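Local coordinates for protein Tp0751 (Treponema pallidum, PDB 5JK2) that acts as an adhesin of the syphilis spirochaete with a non-canonical lipocalin fold, mediating adhesion to extracellular matrix components and interactions with host cells, at residues V26-R31 with E123-I128; A33-A38 with G44-L49; P68-D73 with I79-A84; L118-T121 with V127-V130. The protein carries 1 engineered substitution. All coordinates share one frame; numbering follows the deposited sequence.

Interaction 1 of 4, residues V26-R31 with E123-I128. Engineered in segment 123-128: Ala126 (natural residue Glu).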
loop_
_atom_site.group_PDB
_atom_site.type_symbol
_atom_site.label_atom_id
_atom_site.label_comp_id
_atom_site.label_asym_id
_atom_site.label_seq_id
_atom_site.Cartn_x
_atom_site.Cartn_y
_atom_site.Cartn_z
ATOM N N VAL A 26 0.249 -7.368 22.364
ATOM C CA VAL A 26 -1.183 -7.201 22.153
ATOM C C VAL A 26 -1.510 -6.740 20.734
ATOM O O VAL A 26 -2.255 -7.408 20.017
ATOM C CB VAL A 26 -1.778 -6.192 23.155
ATOM C CG1 VAL A 26 -3.217 -5.842 22.780
ATOM C CG2 VAL A 26 -1.713 -6.749 24.569
ATOM N N GLN A 27 -0.964 -5.593 20.341
ATOM C CA GLN A 27 -1.276 -5.003 19.043
ATOM C C GLN A 27 -0.918 -5.947 17.897
ATOM O O GLN A 27 -1.580 -5.954 16.860
ATOM C CB GLN A 27 -0.546 -3.668 18.872
ATOM C CG GLN A 27 0.936 -3.790 18.544
ATOM C CD GLN A 27 1.613 -2.438 18.406
ATOM O OE1 GLN A 27 1.573 -1.612 19.318
ATOM N NE2 GLN A 27 2.236 -2.204 17.256
ATOM N N THR A 28 0.129 -6.744 18.087
ATOM C CA THR A 28 0.552 -7.694 17.069
ATOM C C THR A 28 -0.538 -8.730 16.827
ATOM O O THR A 28 -0.851 -9.061 15.684
ATOM C CB THR A 28 1.851 -8.411 17.469
ATOM O OG1 THR A 28 2.861 -7.442 17.766
ATOM C CG2 THR A 28 2.336 -9.321 16.342
ATOM N N ALA A 29 -1.110 -9.239 17.913
ATOM C CA ALA A 29 -2.180 -10.224 17.823
ATOM C C ALA A 29 -3.400 -9.619 17.143
ATOM O O ALA A 29 -4.089 -10.291 16.375
ATOM C CB ALA A 29 -2.542 -10.740 19.203
ATOM N N MET A 30 -3.657 -8.345 17.426
ATOM C CA MET A 30 -4.791 -7.641 16.841
ATOM C C MET A 30 -4.671 -7.594 15.327
ATOM O O MET A 30 -5.670 -7.671 14.618
ATOM C CB MET A 30 -4.895 -6.224 17.408
ATOM C CG MET A 30 -5.242 -6.186 18.883
ATOM S SD MET A 30 -6.816 -6.998 19.232
ATOM C CE MET A 30 -6.678 -7.254 21.000
ATOM N N ARG A 31 -3.445 -7.475 14.834
ATOM C CA ARG A 31 -3.209 -7.499 13.400
ATOM C C ARG A 31 -3.480 -8.894 12.850
ATOM O O ARG A 31 -4.041 -9.045 11.766
ATOM C CB ARG A 31 -1.778 -7.069 13.080
ATOM C CG ARG A 31 -1.461 -5.642 13.499
ATOM C CD ARG A 31 -0.134 -5.168 12.934
ATOM N NE ARG A 31 -0.139 -5.171 11.473
ATOM C CZ ARG A 31 -0.755 -4.264 10.722
ATOM N NH1 ARG A 31 -0.702 -4.355 9.402
ATOM N NH2 ARG A 31 -1.429 -3.269 11.288
ATOM N N GLU A 123 0.775 -11.075 1.788
ATOM C CA GLU A 123 1.324 -12.408 1.997
ATOM C C GLU A 123 1.108 -12.777 3.457
ATOM O O GLU A 123 0.872 -13.934 3.798
ATOM C CB GLU A 123 2.811 -12.459 1.636
ATOM C CG GLU A 123 3.177 -11.682 0.373
ATOM C CD GLU A 123 4.650 -11.790 0.028
ATOM O OE1 GLU A 123 5.117 -11.028 -0.845
ATOM O OE2 GLU A 123 5.342 -12.638 0.630
ATOM N N SER A 124 1.189 -11.765 4.314
ATOM C CA SER A 124 0.939 -11.923 5.737
ATOM C C SER A 124 0.410 -10.606 6.267
ATOM O O SER A 124 0.271 -9.644 5.515
ATOM C CB SER A 124 2.210 -12.328 6.482
ATOM O OG SER A 124 2.883 -13.377 5.810
ATOM N N HIS A 125 0.126 -10.551 7.561
ATOM C CA HIS A 125 -0.443 -9.345 8.141
ATOM C C HIS A 125 0.560 -8.191 8.099
ATOM O O HIS A 125 0.170 -7.024 8.133
ATOM C CB HIS A 125 -0.902 -9.603 9.579
ATOM C CG HIS A 125 0.193 -9.512 10.595
ATOM N ND1 HIS A 125 0.591 -8.315 11.152
ATOM C CD2 HIS A 125 0.968 -10.465 11.161
ATOM C CE1 HIS A 125 1.567 -8.536 12.015
ATOM N NE2 HIS A 125 1.815 -9.833 12.039
ATOM N N ALA A 126 1.847 -8.521 8.012
ATOM C CA ALA A 126 2.901 -7.509 7.979
ATOM C C ALA A 126 3.860 -7.746 6.818
ATOM O O ALA A 126 5.019 -7.329 6.862
ATOM C CB ALA A 126 3.660 -7.497 9.288
ATOM N N VAL A 127 3.364 -8.421 5.786
ATOM C CA VAL A 127 4.148 -8.708 4.593
ATOM C C VAL A 127 3.261 -8.607 3.358
ATOM O O VAL A 127 2.257 -9.310 3.248
ATOM C CB VAL A 127 4.788 -10.109 4.656
ATOM C CG1 VAL A 127 5.616 -10.375 3.409
ATOM C CG2 VAL A 127 5.646 -10.253 5.907
ATOM N N ILE A 128 3.639 -7.726 2.436
ATOM C CA ILE A 128 2.890 -7.520 1.202
ATOM C C ILE A 128 3.816 -7.582 -0.007
ATOM O O ILE A 128 5.033 -7.706 0.135
ATOM C CB ILE A 128 2.155 -6.156 1.199
ATOM C CG1 ILE A 128 3.159 -4.999 1.301
ATOM C CG2 ILE A 128 1.161 -6.086 2.342
ATOM C CD1 ILE A 128 2.582 -3.641 0.961
#
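Arg31 lies across the rim of the His125 imidazole, its CB 3.3 Å from His125 ND1, and the two side chains cross at about a right angle. The arginine chain bends at its third torsion (chi3 61°), which folds the guanidinium back to meet the turn side-on with two nitrogens. One, NE, donates to His125 ND1 over 3.2 Å; the acceptor ring is met almost in its own plane, but the N-H points well off the line at 138°. The other, NH1, makes a straighter bond of 3.1 Å to His125 O. NH1 probably also bonds Leu49 O, in the loop that follows helix 26-39. Thr28 adds a looser touch, with CG2 4.4 Å from His125 NE2, while the engineered Ala126 (Glu in the natural protein) rests its CB against one ring face. The type I turn from Ser124 to Val127 carries His125 toward helix 26-39, and Glu123 and Ser124 both face Val127 in a classic beta bulge. The bond at ND1 probably restrains the imidazole's rotation, while the carbonyl bond holds the turn backbone, so a surface helix is tied by polar bonds to a hairpin tip of the barrel.

Interaction 2 of 4, residues A33-A38 with G44-L49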
loop_
_atom_site.group_PDB
_atom_site.type_symbol
_atom_site.label_atom_id
_atom_site.label_comp_id
_atom_site.label_asym_id
_atom_site.label_seq_id
_atom_site.Cartn_x
_atom_site.Cartn_y
_atom_site.Cartn_z
ATOM N N ALA A 33 -5.450 -11.058 14.335
ATOM C CA ALA A 33 -6.890 -11.200 14.507
ATOM C C ALA A 33 -7.606 -10.537 13.339
ATOM O O ALA A 33 -8.462 -11.141 12.691
ATOM C CB ALA A 33 -7.334 -10.587 15.822
ATOM N N LEU A 34 -7.235 -9.287 13.080
ATOM C CA LEU A 34 -7.774 -8.519 11.964
ATOM C C LEU A 34 -7.513 -9.246 10.649
ATOM O O LEU A 34 -8.364 -9.274 9.758
ATOM C CB LEU A 34 -7.144 -7.125 11.943
ATOM C CG LEU A 34 -7.838 -5.991 11.189
ATOM C CD1 LEU A 34 -9.200 -5.696 11.801
ATOM C CD2 LEU A 34 -6.951 -4.755 11.210
ATOM N N TRP A 35 -6.324 -9.829 10.542
ATOM C CA TRP A 35 -5.926 -10.591 9.363
ATOM C C TRP A 35 -6.843 -11.785 9.140
ATOM O O TRP A 35 -7.292 -12.035 8.022
ATOM C CB TRP A 35 -4.475 -11.058 9.505
ATOM C CG TRP A 35 -4.077 -12.140 8.547
ATOM C CD1 TRP A 35 -3.817 -13.445 8.846
ATOM C CD2 TRP A 35 -3.890 -12.008 7.132
ATOM N NE1 TRP A 35 -3.480 -14.134 7.706
ATOM C CE2 TRP A 35 -3.519 -13.275 6.641
ATOM C CE3 TRP A 35 -4.003 -10.944 6.234
ATOM C CZ2 TRP A 35 -3.259 -13.505 5.291
ATOM C CZ3 TRP A 35 -3.744 -11.175 4.895
ATOM C CH2 TRP A 35 -3.377 -12.444 4.437
ATOM N N ASN A 36 -7.119 -12.516 10.215
ATOM C CA ASN A 36 -7.974 -13.692 10.145
ATOM C C ASN A 36 -9.368 -13.353 9.631
ATOM O O ASN A 36 -9.983 -14.147 8.918
ATOM C CB ASN A 36 -8.075 -14.352 11.520
ATOM C CG ASN A 36 -8.738 -15.716 11.466
ATOM O OD1 ASN A 36 -8.064 -16.742 11.372
ATOM N ND2 ASN A 36 -10.064 -15.733 11.524
ATOM N N ARG A 37 -9.860 -12.171 9.988
ATOM C CA ARG A 37 -11.184 -11.736 9.552
ATOM C C ARG A 37 -11.198 -11.416 8.059
ATOM O O ARG A 37 -12.262 -11.287 7.453
ATOM C CB ARG A 37 -11.643 -10.514 10.356
ATOM C CG ARG A 37 -11.730 -10.767 11.856
ATOM C CD ARG A 37 -12.853 -9.976 12.520
ATOM N NE ARG A 37 -12.564 -8.547 12.612
ATOM C CZ ARG A 37 -11.767 -8.000 13.526
ATOM N NH1 ARG A 37 -11.155 -8.760 14.425
ATOM N NH2 ARG A 37 -11.572 -6.690 13.534
ATOM N N ALA A 38 -10.011 -11.298 7.471
ATOM C CA ALA A 38 -9.877 -10.957 6.060
ATOM C C ALA A 38 -9.475 -12.171 5.227
ATOM O O ALA A 38 -9.735 -12.215 4.024
ATOM C CB ALA A 38 -8.862 -9.842 5.888
ATOM N N GLY A 44 -15.400 -6.436 5.502
ATOM C CA GLY A 44 -15.288 -5.169 4.802
ATOM C C GLY A 44 -13.873 -4.676 4.573
ATOM O O GLY A 44 -13.502 -4.379 3.437
ATOM N N ALA A 45 -13.076 -4.607 5.638
ATOM C CA ALA A 45 -11.771 -3.951 5.570
ATOM C C ALA A 45 -10.578 -4.891 5.749
ATOM O O ALA A 45 -10.345 -5.427 6.835
ATOM C CB ALA A 45 -11.702 -2.847 6.608
ATOM N N LEU A 46 -9.836 -5.080 4.661
ATOM C CA LEU A 46 -8.484 -5.628 4.707
ATOM C C LEU A 46 -7.501 -4.459 4.673
ATOM O O LEU A 46 -6.340 -4.582 5.067
ATOM C CB LEU A 46 -8.241 -6.587 3.535
ATOM C CG LEU A 46 -6.799 -6.804 3.057
ATOM C CD1 LEU A 46 -5.961 -7.508 4.111
ATOM C CD2 LEU A 46 -6.790 -7.586 1.751
ATOM N N GLN A 47 -7.991 -3.316 4.201
ATOM C CA GLN A 47 -7.192 -2.104 4.088
ATOM C C GLN A 47 -6.681 -1.666 5.449
ATOM O O GLN A 47 -5.627 -1.041 5.559
ATOM C CB GLN A 47 -8.019 -0.978 3.462
ATOM C CG GLN A 47 -8.720 -1.352 2.161
ATOM C CD GLN A 47 -9.479 -0.188 1.550
ATOM O OE1 GLN A 47 -9.408 0.939 2.040
ATOM N NE2 GLN A 47 -10.211 -0.456 0.473
ATOM N N HIS A 48 -7.438 -2.001 6.487
ATOM C CA HIS A 48 -7.116 -1.579 7.842
ATOM C C HIS A 48 -5.737 -2.088 8.254
ATOM O O HIS A 48 -5.086 -1.513 9.128
ATOM C CB HIS A 48 -8.190 -2.072 8.812
ATOM C CG HIS A 48 -8.301 -1.253 10.061
ATOM N ND1 HIS A 48 -9.359 -1.369 10.937
ATOM C CD2 HIS A 48 -7.488 -0.298 10.578
ATOM C CE1 HIS A 48 -9.192 -0.525 11.940
ATOM N NE2 HIS A 48 -8.067 0.135 11.748
ATOM N N LEU A 49 -5.289 -3.159 7.606
ATOM C CA LEU A 49 -3.962 -3.706 7.859
ATOM C C LEU A 49 -2.876 -2.883 7.176
ATOM O O LEU A 49 -1.712 -2.942 7.568
ATOM C CB LEU A 49 -3.879 -5.160 7.385
ATOM C CG LEU A 49 -4.568 -6.224 8.243
ATOM C CD1 LEU A 49 -4.507 -7.575 7.553
ATOM C CD2 LEU A 49 -3.938 -6.303 9.630
#
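The indole of Trp35 is met at its edge, near the ring plane, by Leu49, whose CD1 sits 3.7 Å from Trp35 CE3; Leu46 CD1 approaches the same ring obliquely, and His125 and Phe122 also pack against Trp35. Leu34 CA lies over one face of the Arg37 guanidinium, offset toward its rim. The imidazole of His48 is reached at a slant by Leu34 CD2, which comes 3.8 Å from His48 CB. That methyl serves twice, since it also lies 3.7 Å from Leu49 CD2, where the two leucines lie antiparallel, each passing the other. Leu34 extends there because its CG stands opposite the backbone N (chi1 -160°). Leu49 is thus forked around the helix surface, CD1 going to the tryptophan and CD2 to Leu34. One turn further along the helix, the small Ala38 lets the backbones come close, its CB 4.1 Å from Leu46 CB, and Leu46 continues inward to Phe122 and Val102. The contact is mainly apolar, with the His48 ring at its margin. Canonical lipocalins pack a C-terminal helix against the barrel; here the N-terminal helix 26-39 and residues 46-49, helical in backbone angles but without the regular helix bonds, pack together at one end of a calycin-type barrel, in keeping with a non-canonical lipocalin fold.

Interaction 3 of 4, residues P68-D73 with I79-A84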
loop_
_atom_site.group_PDB
_atom_site.type_symbol
_atom_site.label_atom_id
_atom_site.label_comp_id
_atom_site.label_asym_id
_atom_site.label_seq_id
_atom_site.Cartn_x
_atom_site.Cartn_y
_atom_site.Cartn_z
ATOM N N PRO A 68 12.829 2.124 -0.633
ATOM C CA PRO A 68 11.582 2.853 -0.890
ATOM C C PRO A 68 10.565 2.624 0.225
ATOM O O PRO A 68 10.481 1.514 0.752
ATOM C CB PRO A 68 11.095 2.264 -2.221
ATOM C CG PRO A 68 12.317 1.747 -2.876
ATOM C CD PRO A 68 13.195 1.257 -1.769
ATOM N N LEU A 69 9.814 3.663 0.580
ATOM C CA LEU A 69 8.863 3.586 1.687
ATOM C C LEU A 69 7.446 3.901 1.248
ATOM O O LEU A 69 7.219 4.825 0.467
ATOM C CB LEU A 69 9.247 4.559 2.801
ATOM C CG LEU A 69 10.711 4.605 3.225
ATOM C CD1 LEU A 69 10.920 5.698 4.263
ATOM C CD2 LEU A 69 11.154 3.250 3.751
ATOM N N LEU A 70 6.495 3.135 1.774
ATOM C CA LEU A 70 5.080 3.418 1.588
ATOM C C LEU A 70 4.413 3.627 2.936
ATOM O O LEU A 70 4.534 2.792 3.832
ATOM C CB LEU A 70 4.378 2.283 0.842
ATOM C CG LEU A 70 4.759 2.046 -0.620
ATOM C CD1 LEU A 70 4.040 0.815 -1.144
ATOM C CD2 LEU A 70 4.434 3.260 -1.476
ATOM N N PHE A 71 3.720 4.751 3.077
ATOM C CA PHE A 71 2.874 4.984 4.235
ATOM C C PHE A 71 1.444 5.193 3.758
ATOM O O PHE A 71 1.159 6.119 2.999
ATOM C CB PHE A 71 3.353 6.190 5.050
ATOM C CG PHE A 71 2.671 6.326 6.383
ATOM C CD1 PHE A 71 1.380 6.815 6.466
ATOM C CD2 PHE A 71 3.315 5.950 7.549
ATOM C CE1 PHE A 71 0.749 6.933 7.684
ATOM C CE2 PHE A 71 2.684 6.068 8.773
ATOM C CZ PHE A 71 1.400 6.561 8.838
ATOM N N PHE A 72 0.552 4.311 4.195
ATOM C CA PHE A 72 -0.862 4.409 3.857
ATOM C C PHE A 72 -1.589 5.198 4.940
ATOM O O PHE A 72 -1.845 4.684 6.026
ATOM C CB PHE A 72 -1.474 3.015 3.697
ATOM C CG PHE A 72 -0.797 2.171 2.649
ATOM C CD1 PHE A 72 0.406 1.539 2.919
ATOM C CD2 PHE A 72 -1.366 2.006 1.398
ATOM C CE1 PHE A 72 1.030 0.765 1.960
ATOM C CE2 PHE A 72 -0.746 1.232 0.437
ATOM C CZ PHE A 72 0.453 0.612 0.719
ATOM N N ASP A 73 -1.904 6.455 4.644
ATOM C CA ASP A 73 -2.563 7.330 5.609
ATOM C C ASP A 73 -4.073 7.104 5.587
ATOM O O ASP A 73 -4.789 7.668 4.759
ATOM C CB ASP A 73 -2.233 8.795 5.314
ATOM C CG ASP A 73 -2.622 9.722 6.448
ATOM O OD1 ASP A 73 -3.757 9.615 6.957
ATOM O OD2 ASP A 73 -1.782 10.557 6.838
ATOM N N ILE A 79 -1.542 8.060 0.166
ATOM C CA ILE A 79 -0.423 7.136 0.140
ATOM C C ILE A 79 0.831 7.923 -0.190
ATOM O O ILE A 79 0.967 8.467 -1.286
ATOM C CB ILE A 79 -0.630 6.002 -0.877
ATOM C CG1 ILE A 79 -1.846 5.152 -0.485
ATOM C CG2 ILE A 79 0.620 5.129 -0.955
ATOM C CD1 ILE A 79 -2.292 4.170 -1.550
ATOM N N THR A 80 1.736 7.989 0.777
ATOM C CA THR A 80 2.958 8.760 0.629
ATOM C C THR A 80 4.079 7.861 0.136
ATOM O O THR A 80 4.328 6.794 0.695
ATOM C CB THR A 80 3.374 9.429 1.958
ATOM O OG1 THR A 80 4.112 8.501 2.761
ATOM C CG2 THR A 80 2.150 9.914 2.729
ATOM N N PHE A 81 4.741 8.307 -0.926
ATOM C CA PHE A 81 5.842 7.573 -1.534
ATOM C C PHE A 81 7.159 8.272 -1.251
ATOM O O PHE A 81 7.331 9.430 -1.619
ATOM C CB PHE A 81 5.642 7.460 -3.043
ATOM C CG PHE A 81 4.362 6.793 -3.439
ATOM C CD1 PHE A 81 3.160 7.476 -3.377
ATOM C CD2 PHE A 81 4.366 5.488 -3.896
ATOM C CE1 PHE A 81 1.982 6.863 -3.750
ATOM C CE2 PHE A 81 3.195 4.871 -4.272
ATOM C CZ PHE A 81 1.998 5.558 -4.199
ATOM N N SER A 82 8.091 7.561 -0.622
ATOM C CA SER A 82 9.358 8.155 -0.205
ATOM C C SER A 82 10.573 7.303 -0.553
ATOM O O SER A 82 10.556 6.082 -0.414
ATOM C CB SER A 82 9.357 8.407 1.305
ATOM O OG SER A 82 8.319 9.290 1.684
ATOM N N ARG A 83 11.629 7.979 -0.995
ATOM C CA ARG A 83 12.942 7.372 -1.162
ATOM C C ARG A 83 13.993 8.476 -1.129
ATOM O O ARG A 83 14.401 8.983 -2.174
ATOM C CB ARG A 83 13.039 6.581 -2.468
ATOM C CG ARG A 83 14.329 5.770 -2.587
ATOM C CD ARG A 83 14.836 5.676 -4.021
ATOM N NE ARG A 83 16.230 5.229 -4.085
ATOM C CZ ARG A 83 16.620 3.957 -4.126
ATOM N NH1 ARG A 83 15.727 2.975 -4.109
ATOM N NH2 ARG A 83 17.913 3.665 -4.184
ATOM N N ALA A 84 14.414 8.845 0.079
ATOM C CA ALA A 84 15.379 9.922 0.285
ATOM C C ALA A 84 14.844 11.253 -0.258
ATOM O O ALA A 84 13.856 11.780 0.253
ATOM C CB ALA A 84 16.720 9.561 -0.359
HETATM O O HOH W 1 6.259 6.742 2.717
#
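Leu70 and Phe81 form the apolar centre, a non-hydrogen-bonded pair in which the leucine's CD2 methyl presses on the ring at a slant, 3.3 Å from Phe81 CD2. The approach is tight. Phe90 and Trp147 pack on the Phe81 ring, the latter edge-to-face, and Arg116 makes a cation-pi contact with it. Beside this pair, Phe72 and Ile79 extend alongside each other into the interior, with Phe72 CD2 3.7 Å from Ile79 CG1, so that these four buried side chains line one face of the hairpin, the barrel interior. The backbone between them is regular: Leu69 pairs with Ser82 and Phe71 with Thr80, each pair closed by two hydrogen bonds lying in the carbonyl planes, the shortest 2.7 Å from Leu69 N to Ser82 O. The strands run antiparallel at 165°. On the outer face, Thr80 holds OG1 between its backbone N and carbonyl carbon (chi1 84°), bringing the hydroxyl within 3.3 Å of Phe71 CB and near a water. That water is 2.8 Å from Thr80 OG1, and it adds weak bonds to Leu69 O and Ser82 OG, bridging both strands at the surface. At the far end, Arg83 lies alongside Pro68, with Pro68 CG at the guanidinium edge, 3.8 Å from Arg83 NH1. Strand 52-56, whose Trp54 meets Phe72, flanks the hairpin beyond 69-73, and strand 86-98 flanks it beyond 78-83, as next neighbours in the up-and-down barrel.

Interaction 4 of 4, residues L118-T121 with V127-V130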
loop_
_atom_site.group_PDB
_atom_site.type_symbol
_atom_site.label_atom_id
_atom_site.label_comp_id
_atom_site.label_asym_id
_atom_site.label_seq_id
_atom_site.Cartn_x
_atom_site.Cartn_y
_atom_site.Cartn_z
ATOM N N LEU A 118 -2.042 0.923 -8.047
ATOM C CA LEU A 118 -1.315 0.067 -7.123
ATOM C C LEU A 118 -1.973 -1.302 -7.026
ATOM O O LEU A 118 -3.193 -1.423 -7.114
ATOM C CB LEU A 118 -1.246 0.718 -5.737
ATOM C CG LEU A 118 0.149 0.926 -5.140
ATOM C CD1 LEU A 118 0.952 1.898 -5.987
ATOM C CD2 LEU A 118 0.053 1.418 -3.704
ATOM N N GLU A 119 -1.148 -2.327 -6.849
ATOM C CA GLU A 119 -1.630 -3.693 -6.693
ATOM C C GLU A 119 -1.000 -4.331 -5.463
ATOM O O GLU A 119 -0.054 -5.111 -5.566
ATOM C CB GLU A 119 -1.318 -4.518 -7.939
ATOM C CG GLU A 119 -1.985 -4.005 -9.208
ATOM C CD GLU A 119 -3.495 -4.170 -9.191
ATOM O OE1 GLU A 119 -4.008 -4.929 -8.342
ATOM O OE2 GLU A 119 -4.170 -3.537 -10.031
ATOM N N VAL A 120 -1.538 -3.987 -4.298
ATOM C CA VAL A 120 -1.015 -4.475 -3.029
ATOM C C VAL A 120 -1.521 -5.878 -2.715
ATOM O O VAL A 120 -2.688 -6.062 -2.365
ATOM C CB VAL A 120 -1.402 -3.545 -1.869
ATOM C CG1 VAL A 120 -0.751 -4.014 -0.580
ATOM C CG2 VAL A 120 -1.008 -2.111 -2.188
ATOM N N THR A 121 -0.628 -6.857 -2.819
ATOM C CA THR A 121 -0.966 -8.251 -2.554
ATOM C C THR A 121 -0.373 -8.692 -1.224
ATOM O O THR A 121 0.845 -8.766 -1.069
ATOM C CB THR A 121 -0.457 -9.180 -3.673
ATOM O OG1 THR A 121 -0.942 -8.719 -4.939
ATOM C CG2 THR A 121 -0.926 -10.612 -3.443
ATOM N N VAL A 127 3.364 -8.421 5.786
ATOM C CA VAL A 127 4.148 -8.708 4.593
ATOM C C VAL A 127 3.261 -8.607 3.358
ATOM O O VAL A 127 2.257 -9.310 3.248
ATOM C CB VAL A 127 4.788 -10.109 4.656
ATOM C CG1 VAL A 127 5.616 -10.375 3.409
ATOM C CG2 VAL A 127 5.646 -10.253 5.907
ATOM N N ILE A 128 3.639 -7.726 2.436
ATOM C CA ILE A 128 2.890 -7.520 1.202
ATOM C C ILE A 128 3.816 -7.582 -0.007
ATOM O O ILE A 128 5.033 -7.706 0.135
ATOM C CB ILE A 128 2.155 -6.156 1.199
ATOM C CG1 ILE A 128 3.159 -4.999 1.301
ATOM C CG2 ILE A 128 1.161 -6.086 2.342
ATOM C CD1 ILE A 128 2.582 -3.641 0.961
ATOM N N HIS A 129 3.230 -7.488 -1.196
ATOM C CA HIS A 129 3.999 -7.304 -2.418
ATOM C C HIS A 129 3.280 -6.283 -3.291
ATOM O O HIS A 129 2.090 -6.425 -3.571
ATOM C CB HIS A 129 4.184 -8.621 -3.172
ATOM C CG HIS A 129 5.257 -8.565 -4.216
ATOM N ND1 HIS A 129 6.476 -9.193 -4.067
ATOM C CD2 HIS A 129 5.301 -7.935 -5.414
ATOM C CE1 HIS A 129 7.220 -8.962 -5.136
ATOM N NE2 HIS A 129 6.531 -8.200 -5.966
ATOM N N VAL A 130 4.009 -5.252 -3.706
ATOM C CA VAL A 130 3.412 -4.127 -4.415
ATOM C C VAL A 130 3.831 -4.074 -5.880
ATOM O O VAL A 130 4.983 -4.338 -6.223
ATOM C CB VAL A 130 3.791 -2.786 -3.753
ATOM C CG1 VAL A 130 3.082 -1.625 -4.446
ATOM C CG2 VAL A 130 3.446 -2.807 -2.272
#
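Val120 CG1 touches Ile128 CD1 at 3.7 Å where the two side chains pass at an angle on the buried face, and two residues earlier on strand 115-122 Leu118 CG reaches Val130 CG1 at 3.9 Å. Ile128 turns its CG1 into the space between its own N and carbonyl carbon (chi1 61°), which brings CD1 against Val120 CG1. These apolar pairs are held in register by Thr121 and His129, an antiparallel hydrogen-bonded pair. Thr121 N donates to His129 O almost straight, at 173°. The return bond from His129 N to Thr121 O is shorter, 2.7 Å, but bent to 141°. Both donors are tilted from the carbonyl planes, consistent with a twisted hairpin. Further out, Glu119 turns away to Ser103 on strand 101-108, and strand 149-153 covers the other flank through Tyr151 and Gln150. The chemistry is thus divided, with hydrocarbon inward and Thr121 and His129 outward. In the natural sequence residues 125-129 read HEXXH, a motif that is helical in zinc proteases; here it spans a turn and a strand that hold the rings of His125 and His129 far apart, so the two could not share one metal ion in this conformation.

The four contacts sample two hairpins of an antiparallel eight-stranded barrel and the helix at its end. Interaction 1 joins residues far apart in sequence, and interactions 2 and 3 follow one another inside the loop it closes; interaction 4 ends on the same stretch, sharing Val127 and Ile128 with it. Interactions 1 and 2 both use helix 26-39, their centres about 9 Å apart. Interactions 3 and 4 are hairpins of the same sheet with centres about 13 Å apart, and their side chains meet across the barrel interior, Leu70 against Val130 and Phe81 against Leu118. The strand 127-135 hairpin thus serves both, lining the barrel interior with one part and receiving the helix at its turn.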